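Local coordinates for protein Abbfa_003403 (Acinetobacter baumannii, PDB 4ZXH) that is a four-domain nonribosomal peptide synthetase, whose condensation, adenylation, peptidyl carrier and thioesterase domains probably extend and release a peptide carried on phosphopantetheine, at residues 277-281 and 353-359; 401-406 and 418-422. The contacts are given in a common frame with arbitrary orientation. Residues are numbered along the deposited sequence.

Contact 1. Residues 277-281 and 353-359. With PNS (4'-phosphopantetheine), chain B.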
ATOM      1  N   VAL A 277       9.902 -14.725   7.291  1.00 33.72           N
ATOM      2  CA  VAL A 277       8.989 -15.841   7.047  1.00 28.35           C
ATOM      3  C   VAL A 277       9.127 -16.392   5.633  1.00 36.63           C
ATOM      4  O   VAL A 277       9.167 -15.632   4.671  1.00 34.32           O
ATOM      5  CB  VAL A 277       7.531 -15.437   7.276  1.00 27.37           C
ATOM      6  CG1 VAL A 277       6.615 -16.614   7.027  1.00 34.63           C
ATOM      7  CG2 VAL A 277       7.346 -14.930   8.682  1.00 28.09           C
ATOM      8  N   ILE A 278       9.206 -17.718   5.515  1.00 37.18           N
ATOM      9  CA  ILE A 278       9.231 -18.386   4.217  1.00 30.12           C
ATOM     10  C   ILE A 278       8.166 -19.481   4.144  1.00 35.17           C
ATOM     11  O   ILE A 278       8.125 -20.367   5.001  1.00 39.09           O
ATOM     12  CB  ILE A 278      10.601 -19.014   3.927  1.00 28.46           C
ATOM     13  CG1 ILE A 278      11.678 -17.941   3.823  1.00 29.06           C
ATOM     14  CG2 ILE A 278      10.566 -19.803   2.632  1.00 27.91           C
ATOM     15  CD1 ILE A 278      12.997 -18.472   3.340  1.00 30.15           C
ATOM     16  N   ALA A 279       7.318 -19.433   3.116  1.00 35.36           N
ATOM     17  CA  ALA A 279       6.279 -20.450   2.932  1.00 36.89           C
ATOM     18  C   ALA A 279       6.858 -21.672   2.231  1.00 33.06           C
ATOM     19  O   ALA A 279       7.643 -21.514   1.303  1.00 35.94           O
ATOM     20  CB  ALA A 279       5.097 -19.893   2.132  1.00 23.97           C
ATOM     21  N   THR A 280       6.468 -22.870   2.678  1.00 29.42           N
ATOM     22  CA  THR A 280       6.880 -24.135   2.048  1.00 40.98           C
ATOM     23  C   THR A 280       5.755 -25.157   1.905  1.00 40.63           C
ATOM     24  O   THR A 280       5.422 -25.845   2.857  1.00 48.10           O
ATOM     25  CB  THR A 280       7.980 -24.862   2.832  1.00 46.95           C
ATOM     26  OG1 THR A 280       9.031 -23.954   3.170  1.00 52.99           O
ATOM     27  CG2 THR A 280       8.546 -25.983   1.970  1.00 56.11           C
ATOM     28  N   PRO A 281       5.173 -25.261   0.716  1.00 36.89           N
ATOM     29  CA  PRO A 281       4.256 -26.336   0.337  1.00 40.17           C
ATOM     30  C   PRO A 281       4.694 -27.727   0.773  1.00 41.58           C
ATOM     31  O   PRO A 281       5.869 -28.071   0.611  1.00 42.84           O
ATOM     32  CB  PRO A 281       4.260 -26.253  -1.182  1.00 47.66           C
ATOM     33  CG  PRO A 281       4.371 -24.785  -1.432  1.00 59.88           C
ATOM     34  CD  PRO A 281       5.247 -24.220  -0.321  1.00 51.51           C
ATOM     35  N   LEU A 353       0.658 -13.342   5.821  1.00 24.98           N
ATOM     36  CA  LEU A 353       1.657 -14.113   6.599  1.00 34.20           C
ATOM     37  C   LEU A 353       3.009 -14.398   5.933  1.00 37.87           C
ATOM     38  O   LEU A 353       4.051 -14.324   6.592  1.00 40.13           O
ATOM     39  CB  LEU A 353       1.077 -15.459   7.032  1.00 32.22           C
ATOM     40  CG  LEU A 353      -0.082 -15.364   8.009  1.00 38.81           C
ATOM     41  CD1 LEU A 353      -0.416 -16.759   8.507  1.00 43.54           C
ATOM     42  CD2 LEU A 353       0.244 -14.409   9.171  1.00 30.99           C
ATOM     43  N   ALA A 354       2.996 -14.753   4.653  1.00 34.91           N
ATOM     44  CA  ALA A 354       4.237 -15.039   3.929  1.00 35.87           C
ATOM     45  C   ALA A 354       4.197 -14.510   2.499  1.00 37.35           C
ATOM     46  O   ALA A 354       3.196 -14.680   1.790  1.00 37.47           O
ATOM     47  CB  ALA A 354       4.508 -16.535   3.917  1.00 23.78           C
ATOM     48  N   GLN A 355       5.289 -13.892   2.070  1.00 22.97           N
ATOM     49  CA  GLN A 355       5.380 -13.394   0.705  1.00 22.45           C
ATOM     50  C   GLN A 355       6.579 -13.979  -0.039  1.00 26.66           C
ATOM     51  O   GLN A 355       6.866 -13.592  -1.166  1.00 26.88           O
ATOM     52  CB  GLN A 355       5.467 -11.876   0.705  1.00 22.54           C
ATOM     53  CG  GLN A 355       4.291 -11.194   1.395  1.00 32.89           C
ATOM     54  CD  GLN A 355       4.484 -11.027   2.888  1.00 30.23           C
ATOM     55  OE1 GLN A 355       5.575 -10.675   3.355  1.00 32.10           O
ATOM     56  NE2 GLN A 355       3.425 -11.290   3.651  1.00 28.39           N
ATOM     57  N   ILE A 356       7.285 -14.887   0.625  1.00 23.61           N
ATOM     58  CA  ILE A 356       8.465 -15.538   0.091  1.00 28.01           C
ATOM     59  C   ILE A 356       8.215 -17.030   0.166  1.00 31.49           C
ATOM     60  O   ILE A 356       7.701 -17.513   1.178  1.00 37.47           O
ATOM     61  CB  ILE A 356       9.751 -15.202   0.895  1.00 32.89           C
ATOM     62  CG1 ILE A 356       9.836 -13.712   1.215  1.00 35.41           C
ATOM     63  CG2 ILE A 356      11.008 -15.698   0.156  1.00 26.31           C
ATOM     64  CD1 ILE A 356       9.881 -12.847   0.008  1.00 46.35           C
ATOM     65  N   GLY A 357       8.583 -17.769  -0.874  1.00 25.65           N
ATOM     66  CA  GLY A 357       8.344 -19.201  -0.859  1.00 24.34           C
ATOM     67  C   GLY A 357       9.526 -20.022  -1.323  1.00 26.99           C
ATOM     68  O   GLY A 357      10.424 -19.533  -2.012  1.00 25.52           O
ATOM     69  N   MET A 358       9.533 -21.284  -0.922  1.00 25.75           N
ATOM     70  CA  MET A 358      10.473 -22.223  -1.470  1.00 26.55           C
ATOM     71  C   MET A 358       9.840 -23.596  -1.662  1.00 45.45           C
ATOM     72  O   MET A 358       9.351 -24.195  -0.698  1.00 42.53           O
ATOM     73  CB  MET A 358      11.693 -22.348  -0.584  1.00 32.32           C
ATOM     74  CG  MET A 358      12.511 -23.545  -1.002  1.00 38.12           C
ATOM     75  SD  MET A 358      14.065 -23.687  -0.170  1.00 51.71           S
ATOM     76  CE  MET A 358      14.527 -25.306  -0.743  1.00 52.99           C
ATOM     77  N   PHE A 359       9.853 -24.080  -2.908  1.00 39.20           N
ATOM     78  CA  PHE A 359       9.278 -25.384  -3.248  1.00 39.37           C
ATOM     79  C   PHE A 359      10.425 -26.296  -3.539  1.00 37.47           C
ATOM     80  O   PHE A 359      11.354 -25.911  -4.246  1.00 39.28           O
ATOM     81  CB  PHE A 359       8.354 -25.372  -4.494  1.00 56.87           C
ATOM     82  CG  PHE A 359       7.310 -24.289  -4.514  1.00 65.63           C
ATOM     83  CD1 PHE A 359       6.934 -23.618  -3.366  1.00 76.52           C
ATOM     84  CD2 PHE A 359       6.692 -23.953  -5.707  1.00 80.80           C
ATOM     85  CE1 PHE A 359       5.972 -22.614  -3.407  1.00 86.80           C
ATOM     86  CE2 PHE A 359       5.719 -22.950  -5.758  1.00 92.40           C
ATOM     87  CZ  PHE A 359       5.357 -22.282  -4.600  1.00 93.25           C
TER
HETATM   88  O23 PNS B1401      -7.600 -13.533   3.635  1.00 28.78           O
HETATM   89  P24 PNS B1401      -8.398 -14.798   3.807  1.00 28.70           P
HETATM   90  O25 PNS B1401      -8.937 -15.125   5.173  1.00 28.18           O
HETATM   91  O27 PNS B1401      -7.398 -15.987   3.371  1.00 38.06           O
HETATM   92  C28 PNS B1401      -6.767 -15.971   2.095  1.00 36.72           C
HETATM   93  C29 PNS B1401      -5.944 -17.237   1.939  1.00 39.68           C
HETATM   94  C30 PNS B1401      -6.926 -18.395   2.124  1.00 38.81           C
HETATM   95  C31 PNS B1401      -4.857 -17.268   3.014  1.00 37.31           C
HETATM   96  C32 PNS B1401      -5.273 -17.242   0.558  1.00 36.28           C
HETATM   97  O33 PNS B1401      -4.711 -15.936   0.350  1.00 31.14           O
HETATM   98  C34 PNS B1401      -4.224 -18.335   0.470  1.00 36.04           C
HETATM   99  O35 PNS B1401      -4.507 -19.526   0.588  1.00 32.67           O
HETATM  100  N36 PNS B1401      -2.966 -17.981   0.247  1.00 29.27           N
HETATM  101  C37 PNS B1401      -1.890 -18.954   0.149  1.00 25.61           C
HETATM  102  C38 PNS B1401      -1.262 -18.811  -1.237  1.00 31.38           C
HETATM  103  C39 PNS B1401      -0.771 -20.146  -1.706  0.50 37.97           C
HETATM  104  O40 PNS B1401      -1.396 -21.166  -1.455  0.50 45.27           O
HETATM  105  N41 PNS B1401       0.364 -20.092  -2.388  0.50 35.69           N
HETATM  106  C42 PNS B1401       1.099 -21.184  -2.980  0.50 33.92           C
HETATM  107  C43 PNS B1401       2.426 -20.524  -3.296  0.50 32.12           C
HETATM  108  S44 PNS B1401       3.559 -20.922  -1.957  0.50 61.73           S
HETATM  109  O   HOH W   1       7.195 -13.557   3.574  1.00 32.27           O
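Two strand ends of the condensation domain, whose family belongs to the CoA-acyltransferase clan, meet here in a single backbone bridge. Their axes approach to 4.4 Å with a signed crossing angle of -43°, so they run roughly parallel but diverge too quickly for extended pairing. Along 353-359, Leu353 offers its backbone, its O lying 3.5 Å from Val277 CG1, while its side chain packs on helix 335-342. Ala354 points toward 277-281, and its CB is 3.8 Å from both Val277 CG1 and Ala279 CB. The CA-to-CB bond of Gln355 points away from 277-281, and a water joins the backbones: it accepts from Gln355 N (2.5 Å) and donates to Val277 O (3.1 Å). The strand starts at Ile356, whose O accepts from Ala279 N at 2.8 Å and 172°. Gly357 is the partner of Ala279 in the bridge (CA-CA 4.5 Å); its CA makes a CA-H...O contact with Ala279 O at 3.2 Å. Met358 N closes the second hydrogen bond, to the same Ala279 O, at 2.9 Å. Its side chain starts against Ile278 (Met358 CB to Ile278 CG2, 4.3 Å), and both residues also touch helix 255-271. Phe359 and Pro281 touch the sulfur end of the 4'-phosphopantetheine, which is hydrogen-bonded to Arg346, Asn351 and Ser1008. The thiol end thus lies at the junction of the segments, consistent with delivery of a carrier-bound substrate into this domain. Phe359 is poorly ordered, yet as modelled its CE1 sits 3.3 Å from Pro281 CG and 3.3 Å from PNS S44, with the sulfur at the ring edge.

Contact 2. Residues 401-406 and 418-422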
ATOM      1  N   LEU A 401       3.750 -15.388  -5.405  1.00 38.91           N
ATOM      2  CA  LEU A 401       4.321 -14.664  -4.279  1.00 26.69           C
ATOM      3  C   LEU A 401       5.220 -13.538  -4.753  1.00 31.27           C
ATOM      4  O   LEU A 401       5.279 -13.258  -5.941  1.00 44.01           O
ATOM      5  CB  LEU A 401       5.097 -15.615  -3.382  1.00 27.93           C
ATOM      6  CG  LEU A 401       4.290 -16.748  -2.744  1.00 29.12           C
ATOM      7  CD1 LEU A 401       5.239 -17.650  -1.957  1.00 21.71           C
ATOM      8  CD2 LEU A 401       3.172 -16.183  -1.851  1.00 20.59           C
ATOM      9  N   ASP A 402       5.904 -12.881  -3.820  1.00 26.32           N
ATOM     10  CA  ASP A 402       6.843 -11.824  -4.171  1.00 26.31           C
ATOM     11  C   ASP A 402       8.067 -12.452  -4.801  1.00 26.35           C
ATOM     12  O   ASP A 402       8.594 -11.960  -5.809  1.00 32.35           O
ATOM     13  CB  ASP A 402       7.247 -11.002  -2.946  1.00 27.40           C
ATOM     14  CG  ASP A 402       6.185 -10.008  -2.528  1.00 32.66           C
ATOM     15  OD1 ASP A 402       5.041 -10.111  -3.014  1.00 42.91           O
ATOM     16  OD2 ASP A 402       6.498  -9.112  -1.710  1.00 39.07           O
ATOM     17  N   ILE A 403       8.497 -13.551  -4.185  1.00 22.93           N
ATOM     18  CA  ILE A 403       9.639 -14.348  -4.618  1.00 23.64           C
ATOM     19  C   ILE A 403       9.326 -15.815  -4.356  1.00 27.14           C
ATOM     20  O   ILE A 403       8.757 -16.149  -3.309  1.00 29.99           O
ATOM     21  CB  ILE A 403      10.935 -13.989  -3.848  1.00 24.90           C
ATOM     22  CG1 ILE A 403      11.317 -12.536  -4.032  1.00 33.63           C
ATOM     23  CG2 ILE A 403      12.099 -14.785  -4.349  1.00 25.78           C
ATOM     24  CD1 ILE A 403      12.464 -12.130  -3.124  1.00 31.11           C
ATOM     25  N   THR A 404       9.690 -16.693  -5.285  1.00 23.52           N
ATOM     26  CA  THR A 404       9.659 -18.118  -5.010  1.00 23.69           C
ATOM     27  C   THR A 404      10.910 -18.809  -5.558  1.00 34.10           C
ATOM     28  O   THR A 404      11.221 -18.702  -6.740  1.00 41.68           O
ATOM     29  CB  THR A 404       8.423 -18.821  -5.619  1.00 22.71           C
ATOM     30  OG1 THR A 404       7.216 -18.253  -5.102  1.00 31.80           O
ATOM     31  CG2 THR A 404       8.452 -20.298  -5.287  1.00 23.08           C
ATOM     32  N   LEU A 405      11.608 -19.530  -4.693  1.00 25.59           N
ATOM     33  CA  LEU A 405      12.714 -20.386  -5.100  1.00 32.55           C
ATOM     34  C   LEU A 405      12.223 -21.815  -5.372  1.00 36.08           C
ATOM     35  O   LEU A 405      11.670 -22.466  -4.483  1.00 44.36           O
ATOM     36  CB  LEU A 405      13.796 -20.394  -4.018  1.00 31.74           C
ATOM     37  CG  LEU A 405      15.042 -21.215  -4.292  1.00 36.49           C
ATOM     38  CD1 LEU A 405      15.740 -20.608  -5.489  1.00 40.04           C
ATOM     39  CD2 LEU A 405      15.940 -21.192  -3.076  1.00 37.39           C
ATOM     40  N   GLU A 406      12.421 -22.303  -6.592  1.00 32.07           N
ATOM     41  CA  GLU A 406      12.019 -23.668  -6.934  1.00 39.18           C
ATOM     42  C   GLU A 406      13.232 -24.545  -7.235  1.00 39.46           C
ATOM     43  O   GLU A 406      14.006 -24.252  -8.144  1.00 43.97           O
ATOM     44  CB  GLU A 406      11.066 -23.662  -8.129  1.00 39.78           C
ATOM     45  CG  GLU A 406       9.865 -22.775  -7.934  1.00 45.69           C
ATOM     46  CD  GLU A 406       8.834 -22.918  -9.040  1.00 63.13           C
ATOM     47  OE1 GLU A 406       9.158 -23.534 -10.087  1.00 70.75           O
ATOM     48  OE2 GLU A 406       7.699 -22.402  -8.861  1.00 67.00           O
ATOM     49  N   VAL A 418      14.888 -22.535 -10.233  1.00 36.24           N
ATOM     50  CA  VAL A 418      14.148 -21.463 -10.870  1.00 35.07           C
ATOM     51  C   VAL A 418      13.804 -20.424  -9.834  1.00 37.46           C
ATOM     52  O   VAL A 418      13.101 -20.733  -8.882  1.00 41.04           O
ATOM     53  CB  VAL A 418      12.832 -21.945 -11.518  1.00 31.93           C
ATOM     54  CG1 VAL A 418      12.249 -20.847 -12.427  1.00 24.97           C
ATOM     55  CG2 VAL A 418      13.056 -23.198 -12.306  1.00 27.99           C
ATOM     56  N   LEU A 419      14.296 -19.201 -10.011  1.00 38.81           N
ATOM     57  CA  LEU A 419      13.864 -18.093  -9.169  1.00 33.17           C
ATOM     58  C   LEU A 419      12.687 -17.389  -9.834  1.00 31.39           C
ATOM     59  O   LEU A 419      12.822 -16.789 -10.900  1.00 32.55           O
ATOM     60  CB  LEU A 419      14.996 -17.092  -8.902  1.00 31.47           C
ATOM     61  CG  LEU A 419      14.591 -15.979  -7.907  1.00 33.26           C
ATOM     62  CD1 LEU A 419      14.455 -16.485  -6.485  1.00 27.59           C
ATOM     63  CD2 LEU A 419      15.554 -14.823  -7.943  1.00 34.24           C
ATOM     64  N   LYS A 420      11.525 -17.484  -9.209  1.00 30.60           N
ATOM     65  CA  LYS A 420      10.347 -16.768  -9.683  1.00 25.66           C
ATOM     66  C   LYS A 420      10.206 -15.495  -8.899  1.00 26.03           C
ATOM     67  O   LYS A 420      10.363 -15.502  -7.674  1.00 28.00           O
ATOM     68  CB  LYS A 420       9.102 -17.624  -9.534  1.00 22.40           C
ATOM     69  CG  LYS A 420       9.165 -18.848 -10.433  1.00 27.65           C
ATOM     70  CD  LYS A 420       7.830 -19.447 -10.511  1.00 27.10           C
ATOM     71  CE  LYS A 420       7.818 -20.657 -11.355  1.00 26.99           C
ATOM     72  NZ  LYS A 420       6.498 -21.306 -11.134  1.00 29.28           N
ATOM     73  N   TYR A 421       9.924 -14.401  -9.601  1.00 30.99           N
ATOM     74  CA  TYR A 421       9.867 -13.080  -8.982  1.00 27.12           C
ATOM     75  C   TYR A 421       8.763 -12.229  -9.583  1.00 25.41           C
ATOM     76  O   TYR A 421       8.486 -12.288 -10.785  1.00 27.86           O
ATOM     77  CB  TYR A 421      11.209 -12.362  -9.122  1.00 24.58           C
ATOM     78  CG  TYR A 421      11.617 -12.056 -10.546  1.00 28.50           C
ATOM     79  CD1 TYR A 421      12.200 -13.029 -11.357  1.00 32.23           C
ATOM     80  CD2 TYR A 421      11.440 -10.789 -11.080  1.00 26.44           C
ATOM     81  CE1 TYR A 421      12.579 -12.744 -12.679  1.00 36.41           C
ATOM     82  CE2 TYR A 421      11.823 -10.494 -12.392  1.00 34.16           C
ATOM     83  CZ  TYR A 421      12.390 -11.466 -13.186  1.00 39.69           C
ATOM     84  OH  TYR A 421      12.760 -11.154 -14.485  1.00 50.31           O
ATOM     85  N   ASN A 422       8.138 -11.433  -8.727  1.00 25.45           N
ATOM     86  CA  ASN A 422       7.056 -10.534  -9.109  1.00 21.90           C
ATOM     87  C   ASN A 422       7.608  -9.313  -9.856  1.00 29.39           C
ATOM     88  O   ASN A 422       8.355  -8.523  -9.272  1.00 33.96           O
ATOM     89  CB  ASN A 422       6.309 -10.136  -7.833  1.00 22.56           C
ATOM     90  CG  ASN A 422       5.093  -9.280  -8.086  1.00 27.28           C
ATOM     91  OD1 ASN A 422       5.077  -8.409  -8.965  1.00 23.28           O
ATOM     92  ND2 ASN A 422       4.060  -9.503  -7.282  1.00 36.00           N
TER
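Leu401 precedes the strand and its O lies 3.8 Å from Asn422 CB, while its side chain borders the phosphopantetheine pocket. At Asp402 the pairing begins: its O accepts from Asn422 N (3.0 Å, 162°), its CA-to-CB bond points away from 418-422, and its carboxylate is hydrogen-bonded to His213 and salt-bridged to Arg221. Ile403 faces Tyr421 in a non-hydrogen-bonded pair, and its CG2 reaches Leu419 CD1 at 3.6 Å. Thr404 and Lys420 form a hydrogen-bonded pair, with both N-to-O distances (Thr404 N to Lys420 O, Lys420 N to Thr404 O) at 2.8 Å. This regular alternation, with axes at 168°, identifies the antiparallel beta hairpin of strands 403-411 and 414-422. Leu405 pairs with Leu419 on the face shared with Ile403 and Tyr421, where helix 428-447 packs. Glu406 pairs with Val418 on the other face (Glu406 N to Val418 O 2.9 Å, Val418 N to Glu406 O 2.8 Å). There Glu406 OE2 makes a 2.8 Å salt bridge with Lys420 NZ, which also donates to the carbonyls of Gln396 and Gln397.

Both contacts belong to the condensation domain and follow in series along the chain, contact 1 closing before contact 2 opens, with centres 10 Å apart. They share a four-stranded mixed sheet in which strand 356-360 is an edge strand lying parallel to 403-411, while 414-422 lies beyond it, next to 229-235. Probable hydrogen bonds tie the contacts directly: Phe359 N to Leu405 O and Gln355 O to Asp402 N, both 2.9 Å. Contact 1 therefore links the sheet edge to strand 275-279, and contact 2 builds the hairpin behind it. Pro281, Phe359 and Leu401, drawn from both contacts, line the pocket holding the phosphopantetheine arm.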